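Local coordinates for protein probable LacI-family transcriptional regulator (Corynebacterium glutamicum ATCC 13032, PDB 3BIL) that probably binds DNA and regulates transcription as a member of the LacI family, at residues Thr110-Leu115 and Ala135-Asp140. Sequence-based numbering, arbitrary orientation.
Sequences TMSGSL and ANQLED
Gln137 reaches across from helix 135-143 to meet Ser112 on helix 108-120, while the next residue, Leu138, meets Leu115, about a turn beyond Ser112, deeper down. The two helices run nearly parallel, their short segments inclined by 12° with axes 10.7 Å apart, so that mainly side chains bridge the space between them. From CB, which points toward helix 108-120, the chain of Gln137 extends through CG (chi2 175°) and carries the amide straight over to the serine. Its CD comes to 3.2 Å from Ser112 OG, the hydroxyl standing in front of the end of the amide and somewhat off its plane. At the tip, OE1 accepts a weak hydrogen bond of 2.9 Å from Ser112 OG and also lies 4.2 Å from Leu115 CD1. NE2, the other branch, lies 2.9 Å from Ser112 OG and 3.5 Å from Ser112 CB. Ser112 presents its hydroxyl because OG is turned anti to the backbone N (chi1 -158°).

Below this polar bridge, Leu115 and Leu138 cross at about a right angle and meet through one methyl each, CD2 to CD2 at 3.9 Å. Leu115 also packs on Ile72 of strand 69-73, and Leu138 on Pro130. The helices are those of two successive beta-alpha-beta crossovers of the Rossmann-like N-terminal subdomain, leading into strands 126-128 and 148-151 respectively. The chemistry is thus graded with depth: a buried leucine pair nearer the sheet joins the helices by apolar contact, and a weak amide-hydroxyl bond between partly exposed residues closes the outer edge.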
loop_
_atom_site.group_PDB
_atom_site.type_symbol
_atom_site.label_atom_id
_atom_site.label_comp_id
_atom_site.label_asym_id
_atom_site.label_seq_id
_atom_site.Cartn_x
_atom_site.Cartn_y
_atom_site.Cartn_z
ATOM N N THR A 110 11.048 7.759 -17.090
ATOM C CA THR A 110 11.578 6.954 -15.989
ATOM C C THR A 110 11.709 5.477 -16.399
ATOM O O THR A 110 12.750 4.876 -16.179
ATOM C CB THR A 110 10.773 7.125 -14.669
ATOM O OG1 THR A 110 10.431 8.496 -14.475
ATOM C CG2 THR A 110 11.599 6.704 -13.498
ATOM N N MET A 111 10.662 4.924 -17.020
ATOM C CA MET A 111 10.613 3.515 -17.450
ATOM C C MET A 111 11.624 3.246 -18.552
ATOM O O MET A 111 12.262 2.173 -18.603
ATOM C CB MET A 111 9.213 3.136 -17.953
ATOM C CG MET A 111 9.041 1.640 -18.308
ATOM S SD MET A 111 7.433 1.278 -19.045
ATOM C CE MET A 111 6.314 1.671 -17.679
ATOM N N SER A 112 11.737 4.227 -19.442
ATOM C CA SER A 112 12.789 4.246 -20.434
ATOM C C SER A 112 14.123 4.006 -19.712
ATOM O O SER A 112 14.815 3.017 -20.003
ATOM C CB SER A 112 12.765 5.579 -21.181
ATOM O OG SER A 112 13.390 5.481 -22.442
ATOM N N GLY A 113 14.438 4.863 -18.731
ATOM C CA GLY A 113 15.622 4.708 -17.881
ATOM C C GLY A 113 15.805 3.315 -17.299
ATOM O O GLY A 113 16.906 2.765 -17.322
ATOM N N SER A 114 14.716 2.734 -16.797
ATOM C CA SER A 114 14.735 1.415 -16.135
ATOM C C SER A 114 15.067 0.228 -17.032
ATOM O O SER A 114 15.921 -0.591 -16.692
ATOM C CB SER A 114 13.387 1.142 -15.469
ATOM O OG SER A 114 13.294 1.790 -14.221
ATOM N N LEU A 115 14.350 0.126 -18.150
ATOM C CA LEU A 115 14.515 -0.957 -19.110
ATOM C C LEU A 115 15.942 -0.976 -19.602
ATOM O O LEU A 115 16.628 -1.999 -19.510
ATOM C CB LEU A 115 13.587 -0.742 -20.298
ATOM C CG LEU A 115 12.096 -0.826 -20.004
ATOM C CD1 LEU A 115 11.301 0.085 -20.947
ATOM C CD2 LEU A 115 11.648 -2.281 -20.086
ATOM N N ALA A 135 6.182 1.906 -26.242
ATOM C CA ALA A 135 5.878 0.785 -27.120
ATOM C C ALA A 135 7.086 0.377 -27.979
ATOM O O ALA A 135 7.348 -0.812 -28.168
ATOM C CB ALA A 135 4.664 1.116 -27.989
ATOM N N ASN A 136 7.830 1.370 -28.471
ATOM C CA ASN A 136 8.977 1.119 -29.348
ATOM C C ASN A 136 10.138 0.384 -28.661
ATOM O O ASN A 136 10.539 -0.697 -29.114
ATOM C CB ASN A 136 9.449 2.419 -30.023
ATOM C CG ASN A 136 8.438 2.968 -31.037
ATOM O OD1 ASN A 136 7.466 2.299 -31.414
ATOM N ND2 ASN A 136 8.666 4.197 -31.477
ATOM N N GLN A 137 10.648 0.949 -27.565
ATOM C CA GLN A 137 11.785 0.357 -26.852
ATOM C C GLN A 137 11.464 -1.033 -26.383
ATOM O O GLN A 137 12.354 -1.883 -26.311
ATOM C CB GLN A 137 12.152 1.160 -25.621
ATOM C CG GLN A 137 11.770 2.611 -25.674
ATOM C CD GLN A 137 12.070 3.291 -24.366
ATOM O OE1 GLN A 137 12.998 2.895 -23.646
ATOM N NE2 GLN A 137 11.288 4.321 -24.036
ATOM N N LEU A 138 10.191 -1.242 -26.047
ATOM C CA LEU A 138 9.699 -2.515 -25.511
ATOM C C LEU A 138 9.670 -3.606 -26.577
ATOM O O LEU A 138 9.756 -4.789 -26.246
ATOM C CB LEU A 138 8.303 -2.365 -24.852
ATOM C CG LEU A 138 8.141 -1.951 -23.376
ATOM C CD1 LEU A 138 6.727 -1.546 -23.097
ATOM C CD2 LEU A 138 8.564 -3.043 -22.415
ATOM N N GLU A 139 9.544 -3.209 -27.844
ATOM C CA GLU A 139 9.556 -4.159 -28.951
ATOM C C GLU A 139 10.983 -4.597 -29.243
ATOM O O GLU A 139 11.261 -5.789 -29.363
ATOM C CB GLU A 139 8.928 -3.535 -30.189
ATOM C CG GLU A 139 7.890 -4.417 -30.840
ATOM C CD GLU A 139 6.558 -4.380 -30.101
ATOM O OE1 GLU A 139 5.547 -3.931 -30.697
ATOM O OE2 GLU A 139 6.516 -4.795 -28.922
ATOM N N ASP A 140 11.876 -3.612 -29.338
ATOM C CA ASP A 140 13.318 -3.829 -29.505
ATOM C C ASP A 140 13.933 -4.847 -28.538
ATOM O O ASP A 140 14.709 -5.720 -28.956
ATOM C CB ASP A 140 14.064 -2.497 -29.384
ATOM C CG ASP A 140 14.144 -1.745 -30.705
ATOM O OD1 ASP A 140 13.296 -1.961 -31.609
ATOM O OD2 ASP A 140 15.075 -0.926 -30.839
#